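Local atomic coordinates of lysozyme (Asticcacaulis excentricus, PDB entry 6H9D), a protein that probably binds or cleaves peptidoglycan as the phage-lysozyme-type muramidase domain of SpmX, a protein linked to cell morphogenesis and stalk synthesis. Residues V68-L76 with F96-N106. Numbering follows the deposited sequence.
Sequences VNNLVHTPL and FGQSDVLRRVN
Asn106 reaches from the last turn of helix 100-106 to the chain leaving helix 50-71, joining two parts of the helical lobe of this phage-type lysozyme. Its CB does not point straight across, but with CG anti to the carbonyl carbon (chi1 -84°) the amide swings over to His73, CG coming 3.8 Å from His73 CD2, and there it forks. One branch, OD1, accepts from His73 N at 2.8 Å, the donor tilted 27° from the carbonyl plane. The other, ND2, gives an almost straight bond to Leu71 O, which lies in the amide plane. Asparagine suits the place because it offers an acceptor and a donor together: the chain quits helical geometry at Val72, and the amide bonds backbone groups on both sides of that residue. The His73 ring runs nearly parallel to the amide, their planes 17° apart. Deeper in, the beta-branch of buried Val72 serves two partners, CG2 meeting Leu102 CD1 and CG1 meeting Val105 CG1, each at 3.7 Å. The longer Leu71 rests CD1 against Phe96 CD2 and the CA of Gly97. At the far end Thr74 OG1 donates a weak hydrogen bond to Val105 O at 3.3 Å, with Thr74 CG2 equally close to Asn106 O.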
loop_
_atom_site.group_PDB
_atom_site.type_symbol
_atom_site.label_atom_id
_atom_site.label_comp_id
_atom_site.label_asym_id
_atom_site.label_seq_id
_atom_site.Cartn_x
_atom_site.Cartn_y
_atom_site.Cartn_z
ATOM N N VAL A 68 -3.375 -1.999 9.900
ATOM C CA VAL A 68 -2.929 -0.660 10.290
ATOM C C VAL A 68 -3.692 -0.262 11.558
ATOM O O VAL A 68 -3.112 0.230 12.514
ATOM C CB VAL A 68 -3.093 0.375 9.159
ATOM C CG1 VAL A 68 -2.806 1.778 9.666
ATOM C CG2 VAL A 68 -2.171 0.054 7.979
ATOM N N ASN A 69 -4.971 -0.583 11.562
ATOM C CA ASN A 69 -5.854 -0.347 12.723
ATOM C C ASN A 69 -5.309 -1.105 13.933
ATOM O O ASN A 69 -5.252 -0.538 15.001
ATOM C CB ASN A 69 -7.256 -0.851 12.410
ATOM C CG ASN A 69 -8.119 0.227 11.820
ATOM O OD1 ASN A 69 -8.290 1.270 12.418
ATOM N ND2 ASN A 69 -8.665 -0.017 10.655
ATOM N N ASN A 70 -4.862 -2.331 13.727
ATOM C CA ASN A 70 -4.406 -3.167 14.856
ATOM C C ASN A 70 -2.996 -2.802 15.301
ATOM O O ASN A 70 -2.734 -2.952 16.482
ATOM C CB ASN A 70 -4.459 -4.654 14.511
ATOM C CG ASN A 70 -5.849 -5.164 14.210
ATOM O OD1 ASN A 70 -6.840 -4.507 14.489
ATOM N ND2 ASN A 70 -5.920 -6.331 13.612
ATOM N N LEU A 71 -2.151 -2.326 14.389
ATOM C CA LEU A 71 -0.734 -2.074 14.726
ATOM C C LEU A 71 -0.513 -0.655 15.243
ATOM O O LEU A 71 0.455 -0.458 15.959
ATOM C CB LEU A 71 0.107 -2.352 13.489
ATOM C CG LEU A 71 0.208 -3.821 13.118
ATOM C CD1 LEU A 71 1.063 -3.988 11.890
ATOM C CD2 LEU A 71 0.776 -4.612 14.275
ATOM N N VAL A 72 -1.392 0.273 14.885
ATOM C CA VAL A 72 -1.224 1.681 15.328
ATOM C C VAL A 72 -2.057 1.916 16.592
ATOM O O VAL A 72 -3.243 1.731 16.534
ATOM C CB VAL A 72 -1.546 2.681 14.205
ATOM C CG1 VAL A 72 -1.471 4.107 14.710
ATOM C CG2 VAL A 72 -0.610 2.492 13.026
ATOM N N HIS A 73 -1.400 2.339 17.671
ATOM C CA HIS A 73 -2.056 2.594 18.974
ATOM C C HIS A 73 -2.330 4.084 19.182
ATOM O O HIS A 73 -3.064 4.405 20.108
ATOM C CB HIS A 73 -1.184 2.059 20.102
ATOM C CG HIS A 73 -0.709 0.680 19.842
ATOM N ND1 HIS A 73 -1.574 -0.347 19.618
ATOM C CD2 HIS A 73 0.529 0.176 19.718
ATOM C CE1 HIS A 73 -0.893 -1.439 19.386
ATOM N NE2 HIS A 73 0.396 -1.145 19.443
ATOM N N THR A 74 -1.722 4.957 18.390
ATOM C CA THR A 74 -1.999 6.397 18.583
ATOM C C THR A 74 -3.186 6.781 17.708
ATOM O O THR A 74 -3.452 6.071 16.742
ATOM C CB THR A 74 -0.789 7.261 18.224
ATOM O OG1 THR A 74 -0.616 7.174 16.817
ATOM C CG2 THR A 74 0.481 6.840 18.923
ATOM N N PRO A 75 -3.892 7.888 17.989
ATOM C CA PRO A 75 -4.996 8.324 17.150
ATOM C C PRO A 75 -4.449 8.787 15.795
ATOM O O PRO A 75 -3.377 9.294 15.732
ATOM C CB PRO A 75 -5.600 9.499 17.913
ATOM C CG PRO A 75 -5.082 9.319 19.313
ATOM C CD PRO A 75 -3.695 8.747 19.131
ATOM N N LEU A 76 -5.220 8.588 14.739
ATOM C CA LEU A 76 -4.747 8.992 13.402
ATOM C C LEU A 76 -5.787 9.877 12.737
ATOM O O LEU A 76 -6.957 9.726 13.021
ATOM C CB LEU A 76 -4.619 7.744 12.529
ATOM C CG LEU A 76 -3.541 6.736 12.889
ATOM C CD1 LEU A 76 -3.644 5.550 11.963
ATOM C CD2 LEU A 76 -2.166 7.352 12.792
ATOM N N PHE A 96 5.851 -3.911 7.747
ATOM C CA PHE A 96 5.257 -2.724 8.371
ATOM C C PHE A 96 5.289 -2.880 9.892
ATOM O O PHE A 96 5.691 -1.970 10.604
ATOM C CB PHE A 96 3.822 -2.495 7.909
ATOM C CG PHE A 96 3.168 -1.280 8.515
ATOM C CD1 PHE A 96 3.645 -0.009 8.238
ATOM C CD2 PHE A 96 2.064 -1.407 9.330
ATOM C CE1 PHE A 96 3.058 1.110 8.808
ATOM C CE2 PHE A 96 1.460 -0.292 9.884
ATOM C CZ PHE A 96 1.964 0.967 9.626
ATOM N N GLY A 97 4.844 -4.050 10.364
ATOM C CA GLY A 97 4.869 -4.408 11.788
ATOM C C GLY A 97 6.211 -4.150 12.452
ATOM O O GLY A 97 6.256 -3.791 13.615
ATOM N N GLN A 98 7.312 -4.333 11.718
ATOM C CA GLN A 98 8.653 -4.254 12.282
ATOM C C GLN A 98 9.322 -2.914 11.957
ATOM O O GLN A 98 10.490 -2.756 12.275
ATOM C CB GLN A 98 9.539 -5.374 11.722
ATOM C CG GLN A 98 9.025 -6.779 12.026
ATOM C CD GLN A 98 8.600 -6.944 13.465
ATOM O OE1 GLN A 98 7.467 -7.326 13.757
ATOM N NE2 GLN A 98 9.504 -6.628 14.382
ATOM N N SER A 99 8.595 -1.977 11.319
ATOM C CA SER A 99 9.234 -0.816 10.667
ATOM C C SER A 99 9.498 0.330 11.653
ATOM O O SER A 99 8.758 0.545 12.620
ATOM C CB SER A 99 8.405 -0.306 9.497
ATOM O OG SER A 99 7.164 0.227 9.952
ATOM N N ASP A 100 10.595 1.041 11.366
ATOM C CA ASP A 100 10.901 2.355 11.901
ATOM C C ASP A 100 9.658 3.264 11.820
ATOM O O ASP A 100 9.321 3.940 12.785
ATOM C CB ASP A 100 12.091 2.976 11.153
ATOM C CG ASP A 100 12.158 2.772 9.631
ATOM O OD1 ASP A 100 11.218 2.199 9.010
ATOM O OD2 ASP A 100 13.166 3.201 9.047
ATOM N N VAL A 101 9.006 3.278 10.648
ATOM C CA VAL A 101 7.817 4.120 10.399
ATOM C C VAL A 101 6.768 3.903 11.483
ATOM O O VAL A 101 6.328 4.854 12.121
ATOM C CB VAL A 101 7.224 3.870 9.002
ATOM C CG1 VAL A 101 5.904 4.612 8.805
ATOM C CG2 VAL A 101 8.224 4.230 7.919
ATOM N N LEU A 102 6.379 2.644 11.707
ATOM C CA LEU A 102 5.344 2.324 12.691
ATOM C C LEU A 102 5.807 2.724 14.103
ATOM O O LEU A 102 5.008 3.222 14.891
ATOM C CB LEU A 102 5.030 0.823 12.646
ATOM C CG LEU A 102 4.050 0.345 13.717
ATOM C CD1 LEU A 102 2.732 1.077 13.600
ATOM C CD2 LEU A 102 3.826 -1.156 13.658
ATOM N N ARG A 103 7.073 2.478 14.422
ATOM C CA ARG A 103 7.598 2.817 15.741
ATOM C C ARG A 103 7.415 4.303 16.025
ATOM O O ARG A 103 6.924 4.694 17.084
ATOM C CB ARG A 103 9.077 2.438 15.843
ATOM C CG ARG A 103 9.339 1.168 16.636
ATOM C CD ARG A 103 10.813 0.797 16.613
ATOM N NE ARG A 103 11.050 -0.456 15.901
ATOM C CZ ARG A 103 11.799 -0.564 14.809
ATOM N NH1 ARG A 103 12.389 0.508 14.298
ATOM N NH2 ARG A 103 11.960 -1.744 14.227
ATOM N N ARG A 104 7.820 5.121 15.061
ATOM C CA ARG A 104 7.717 6.569 15.153
ATOM C C ARG A 104 6.258 6.971 15.300
ATOM O O ARG A 104 5.909 7.762 16.175
ATOM C CB ARG A 104 8.323 7.230 13.913
ATOM C CG ARG A 104 9.831 7.411 13.980
ATOM C CD ARG A 104 10.398 6.856 15.275
ATOM N NE ARG A 104 11.642 6.122 15.058
ATOM C CZ ARG A 104 12.079 5.143 15.843
ATOM N NH1 ARG A 104 11.372 4.776 16.903
ATOM N NH2 ARG A 104 13.222 4.530 15.568
ATOM N N VAL A 105 5.408 6.421 14.439
ATOM C CA VAL A 105 3.981 6.731 14.504
ATOM C C VAL A 105 3.463 6.467 15.919
ATOM O O VAL A 105 2.706 7.268 16.466
ATOM C CB VAL A 105 3.170 5.924 13.477
ATOM C CG1 VAL A 105 1.691 5.892 13.826
ATOM C CG2 VAL A 105 3.381 6.464 12.084
ATOM N N ASN A 106 3.857 5.327 16.494
ATOM C CA ASN A 106 3.353 4.925 17.804
ATOM C C ASN A 106 3.974 5.801 18.907
ATOM O O ASN A 106 3.461 5.850 19.998
ATOM C CB ASN A 106 3.550 3.432 18.065
ATOM C CG ASN A 106 2.433 2.600 17.473
ATOM O OD1 ASN A 106 1.322 3.095 17.297
ATOM N ND2 ASN A 106 2.710 1.349 17.154
#